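Local structure of EvpC (Edwardsiella tarda, 3EAA) at residues I7-V12 / Q78-L83; A52-L57 / F128-V133. The protein is a key, secreted protein of the type VI secretion system, a member of the Hcp family whose hexameric rings probably stack into the tube of that apparatus. All coordinates share one frame; numbering follows the deposited sequence.

Contact 1. Residues I7-V12 / Q78-L83; sequences IKLDKV and QNFPTL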
# COMPACT_ATOMS: atom_id res chain seq x y z
N ILE A 7 21.66 24.09 -1.01
CA ILE A 7 20.62 25.06 -1.32
C ILE A 7 20.77 26.36 -0.54
O ILE A 7 21.02 26.35 0.66
CB ILE A 7 19.22 24.46 -1.09
CG1 ILE A 7 18.17 25.19 -1.93
CG2 ILE A 7 18.85 24.48 0.40
CD1 ILE A 7 16.79 24.64 -1.78
N LYS A 8 20.61 27.49 -1.24
CA LYS A 8 20.85 28.81 -0.65
C LYS A 8 19.62 29.71 -0.58
O LYS A 8 18.85 29.83 -1.54
CB LYS A 8 21.95 29.54 -1.40
CG LYS A 8 21.97 31.03 -1.13
CD LYS A 8 23.17 31.68 -1.77
CE LYS A 8 23.42 33.07 -1.19
NZ LYS A 8 24.84 33.52 -1.37
N LEU A 9 19.46 30.36 0.58
CA LEU A 9 18.37 31.29 0.85
C LEU A 9 18.95 32.62 1.29
O LEU A 9 19.94 32.66 2.02
CB LEU A 9 17.48 30.78 1.97
CG LEU A 9 16.29 29.88 1.68
CD1 LEU A 9 15.98 29.07 2.93
CD2 LEU A 9 15.08 30.70 1.27
N ASP A 10 18.30 33.70 0.87
CA ASP A 10 18.77 35.05 1.18
C ASP A 10 18.66 35.36 2.66
O ASP A 10 17.56 35.38 3.22
CB ASP A 10 18.00 36.07 0.35
CG ASP A 10 18.30 35.94 -1.13
OD1 ASP A 10 19.49 35.78 -1.47
OD2 ASP A 10 17.35 35.99 -1.94
N LYS A 11 19.80 35.60 3.28
CA LYS A 11 19.89 35.89 4.72
C LYS A 11 19.33 34.74 5.56
O LYS A 11 18.48 34.96 6.42
CB LYS A 11 19.22 37.22 5.08
CG LYS A 11 20.11 38.47 4.88
CD LYS A 11 19.44 39.78 5.36
CE LYS A 11 18.37 40.26 4.38
NZ LYS A 11 17.54 41.38 4.91
N VAL A 12 19.81 33.53 5.30
CA VAL A 12 19.36 32.33 6.01
C VAL A 12 20.48 31.29 6.09
O VAL A 12 20.48 30.30 5.36
CB VAL A 12 18.12 31.68 5.35
CG1 VAL A 12 17.69 30.43 6.11
CG2 VAL A 12 16.96 32.67 5.27
N GLN A 78 6.80 34.06 4.80
CA GLN A 78 7.93 34.94 4.54
C GLN A 78 8.40 34.89 3.09
O GLN A 78 8.65 33.81 2.56
CB GLN A 78 9.09 34.61 5.47
CG GLN A 78 10.26 35.56 5.39
CD GLN A 78 11.31 35.28 6.44
OE1 GLN A 78 12.51 35.48 6.20
NE2 GLN A 78 10.88 34.80 7.61
N ASN A 79 8.53 36.07 2.47
CA ASN A 79 8.99 36.15 1.08
C ASN A 79 10.49 36.26 0.92
O ASN A 79 11.12 37.17 1.48
CB ASN A 79 8.34 37.33 0.36
CG ASN A 79 6.87 37.11 0.09
OD1 ASN A 79 6.21 36.37 0.82
ND2 ASN A 79 6.35 37.75 -0.96
N PHE A 80 11.07 35.34 0.15
CA PHE A 80 12.47 35.42 -0.23
C PHE A 80 12.62 35.77 -1.71
O PHE A 80 11.78 35.43 -2.53
CB PHE A 80 13.19 34.11 0.07
CG PHE A 80 13.05 33.66 1.49
CD1 PHE A 80 11.89 33.05 1.91
CD2 PHE A 80 14.08 33.84 2.38
CE1 PHE A 80 11.77 32.63 3.21
CE2 PHE A 80 13.96 33.42 3.68
CZ PHE A 80 12.80 32.82 4.10
N PRO A 81 13.70 36.47 -2.04
CA PRO A 81 13.88 36.90 -3.43
C PRO A 81 14.35 35.74 -4.27
O PRO A 81 14.02 35.64 -5.45
CB PRO A 81 15.01 37.92 -3.33
CG PRO A 81 15.17 38.22 -1.85
CD PRO A 81 14.76 36.98 -1.16
N THR A 82 15.12 34.86 -3.65
CA THR A 82 15.92 33.93 -4.43
C THR A 82 16.31 32.68 -3.67
O THR A 82 16.90 32.75 -2.59
CB THR A 82 17.19 34.62 -4.91
OG1 THR A 82 16.85 35.59 -5.91
CG2 THR A 82 18.17 33.61 -5.48
N LEU A 83 16.00 31.54 -4.26
CA LEU A 83 16.46 30.26 -3.78
C LEU A 83 17.31 29.60 -4.87
O LEU A 83 16.85 29.44 -6.00
CB LEU A 83 15.27 29.37 -3.43
CG LEU A 83 15.68 27.99 -2.95
CD1 LEU A 83 16.14 28.08 -1.51
CD2 LEU A 83 14.54 27.01 -3.11

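Contact 2. Residues A52-L57 / F128-V133; sequences AMMSVL and FAYKEV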
# COMPACT_ATOMS: atom_id res chain seq x y z
N ALA A 52 0.53 25.72 -18.91
CA ALA A 52 1.75 25.28 -18.30
C ALA A 52 1.75 25.13 -16.84
O ALA A 52 1.34 25.98 -16.15
CB ALA A 52 2.75 26.19 -18.64
N MSE A 53 2.30 24.05 -16.34
CA MSE A 53 2.49 24.07 -14.96
C MSE A 53 3.56 23.43 -14.26
O MSE A 53 4.04 22.44 -14.67
CB MSE A 53 1.23 23.94 -14.23
CG MSE A 53 1.31 24.47 -12.84
SE MSE A 53 -0.32 25.98 -12.28
CE MSE A 53 1.58 25.82 -11.01
N MSE A 54 3.85 24.00 -13.11
CA MSE A 54 4.98 23.68 -12.28
C MSE A 54 4.66 23.29 -10.88
O MSE A 54 3.70 23.69 -10.31
CB MSE A 54 6.03 24.77 -12.37
CG MSE A 54 6.18 25.33 -13.66
SE MSE A 54 7.29 27.30 -13.53
CE MSE A 54 8.45 25.39 -13.84
N SER A 55 5.52 22.48 -10.32
CA SER A 55 5.38 21.98 -8.96
C SER A 55 6.22 22.58 -7.88
O SER A 55 7.19 23.18 -8.13
CB SER A 55 5.45 20.47 -8.90
OG SER A 55 6.70 20.02 -8.58
N VAL A 56 5.81 22.44 -6.64
CA VAL A 56 6.65 22.92 -5.57
C VAL A 56 7.93 22.10 -5.59
O VAL A 56 7.97 21.03 -6.20
CB VAL A 56 5.94 22.77 -4.22
CG1 VAL A 56 6.75 23.40 -3.13
CG2 VAL A 56 4.57 23.42 -4.29
N LEU A 57 8.97 22.63 -4.96
CA LEU A 57 10.20 21.87 -4.77
C LEU A 57 10.15 21.28 -3.38
O LEU A 57 9.81 21.98 -2.43
CB LEU A 57 11.41 22.78 -4.89
CG LEU A 57 12.74 22.18 -4.44
CD1 LEU A 57 13.38 21.39 -5.56
CD2 LEU A 57 13.68 23.26 -3.96
N PHE A 128 8.88 24.38 -0.96
CA PHE A 128 9.18 25.73 -1.38
C PHE A 128 8.33 26.15 -2.57
O PHE A 128 8.52 25.67 -3.68
CB PHE A 128 10.64 25.82 -1.77
CG PHE A 128 11.58 25.82 -0.61
CD1 PHE A 128 12.36 24.72 -0.35
CD2 PHE A 128 11.70 26.93 0.20
CE1 PHE A 128 13.24 24.72 0.71
CE2 PHE A 128 12.58 26.94 1.25
CZ PHE A 128 13.35 25.84 1.51
N ALA A 129 7.37 27.05 -2.31
CA ALA A 129 6.60 27.65 -3.39
C ALA A 129 7.37 28.83 -4.01
O ALA A 129 8.18 29.47 -3.33
CB ALA A 129 5.25 28.09 -2.88
N TYR A 130 7.13 29.12 -5.29
CA TYR A 130 7.92 30.12 -6.01
C TYR A 130 7.16 30.81 -7.15
O TYR A 130 5.98 30.55 -7.37
CB TYR A 130 9.23 29.51 -6.53
CG TYR A 130 9.07 28.24 -7.34
CD1 TYR A 130 8.66 27.04 -6.74
CD2 TYR A 130 9.34 28.22 -8.70
CE1 TYR A 130 8.52 25.89 -7.48
CE2 TYR A 130 9.20 27.07 -9.45
CZ TYR A 130 8.79 25.91 -8.84
OH TYR A 130 8.66 24.77 -9.59
N LYS A 131 7.84 31.70 -7.87
CA LYS A 131 7.24 32.38 -9.01
C LYS A 131 7.97 32.06 -10.30
O LYS A 131 7.35 31.89 -11.35
CB LYS A 131 7.22 33.90 -8.80
CG LYS A 131 6.11 34.39 -7.89
CD LYS A 131 4.74 34.09 -8.47
CE LYS A 131 3.65 34.78 -7.67
NZ LYS A 131 2.29 34.40 -8.12
N GLU A 132 9.30 31.98 -10.22
CA GLU A 132 10.13 31.80 -11.41
C GLU A 132 11.32 30.88 -11.12
O GLU A 132 11.64 30.63 -9.97
CB GLU A 132 10.60 33.16 -11.93
CG GLU A 132 9.47 34.08 -12.38
CD GLU A 132 9.96 35.45 -12.81
OE1 GLU A 132 10.94 35.95 -12.21
OE2 GLU A 132 9.36 36.03 -13.73
N VAL A 133 11.97 30.40 -12.17
CA VAL A 133 13.02 29.39 -12.01
C VAL A 133 13.79 29.11 -13.29
O VAL A 133 13.31 29.40 -14.38
CB VAL A 133 12.42 28.06 -11.57
CG1 VAL A 133 11.73 27.39 -12.77
CG2 VAL A 133 13.50 27.16 -11.01

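Contact 1. Residues I7-V12 / Q78-L83
F80 receives L9 on one face of its ring where two neighbouring antiparallel strands of the Hcp beta-barrel, 4-9 and 80-88, come together at their ends. The CD2 methyl of L9 lies 3.7 Å from the centroid of the F80 ring and 19° off its normal, a CH-pi contact that a branched aliphatic side chain makes well with a flat aromatic one. F80 starts toward segment 7-12, and CG stands anti to the carbonyl carbon (chi1 -55°). The rim of the ring is met as well: V12 CG2 comes to the edge, near the ring plane, 3.5 Å from F80 CE2, and the carbonyl oxygen of D10 lies in plane at the same rim. Helix 67-76 adds to this apolar cluster, with A73 against F80 and L70 against L9.

At P81 the chain turns a corner, a place suited to a residue whose ring fixes phi. The backbones of F80 and P81 bond to V105 and H104. T82 follows at the more open side of the contact. Its backbone N is 3.0 Å from D10 OD2; as a beta-branched residue it favours the extended backbone, and its hydroxyl suits partial exposure.

L83 returns to the interior. Its CA approaches the carbonyl oxygen of K8 in a C-H...O contact of 3.3 Å, a common companion of antiparallel strands. CG stands anti to the backbone N (chi1 178°), and the CD1 methyl beyond it lies between two apolar partners of the first strand, 3.7 Å from L9 CG and 3.5 Å from I7 CD1.

Contact 2. Residues A52-L57 / F128-V133
L57 and F128 face each other as an antiparallel hydrogen-bonded pair, joining strands 52-62 and 123-129 of the Hcp beta-barrel. The backbone bonds are unequal: F128 N gives a nearly straight bond to L57 O (3.0 Å, 172°), whereas the return bond from L57 N to F128 O is weak at 3.3 Å.

Beyond this pair, a side chain takes over the joining. Y130 OH donates to the carbonyl oxygen of S55 over 2.6 Å, arriving in the carbonyl plane with a C=O...O angle of 154°. CG of Y130 sits between the backbone N and the carbonyl carbon (chi1 52°), and the ring built on it presents its edge to segment 52-57, with CE1 4.0 Å from V56 CA. Tyrosine suits the place because its ring can be buried while its hydroxyl still meets a main-chain acceptor; W32 NE1 bonds the same hydroxyl, so two partners hold it. The CB of S55 points away from segment 128-133, and its hydroxyl bonds V56 O at 2.9 Å, a local use of a small polar side chain.

Apolar contacts add to this. L57 and F128, whose large apolar side chains suit a buried face of the sheet, lie side by side and point the same way, CD2 of the leucine 4.1 Å from CD1 of the phenylalanine. M54, present as selenomethionine, bends at chi3 and crosses V133 obliquely, CE to CG1 at 4.0 Å.

Where the chain enters strand 132-134, K131 and E132 both face T103 in a classic beta bulge, and K131 NZ bonds T44 O and G46 O of a second subunit. Y130 and F102, from strand 96-102 of the other sheet, form a T-shaped (edge-to-face) pair. Strand 32-36 borders segment 52-57 on one side, and F128 and A129 lean on strand 105-113.

In the fold
The segments alternate along the chain, in the order 7-12, 52-57, 78-83, 128-133, so the two contacts interleave, and each joins segments far apart in sequence. Their centres are about 15 Å apart. Contact 1 belongs to the sheet containing strands 4-9 and 80-88; contact 2 lies mainly in the sheet of strands 52-62 and 123-129, but strand 132-134 crosses into the first. The two meet in the barrel interior, where L57 CD2 packs 3.9 Å from L83 CD2. This shared apolar core ties the sheets into one barrel, while residues of segments 78-83 and 128-133 also touch a second subunit, consistent with a barrel built to assemble into a ring.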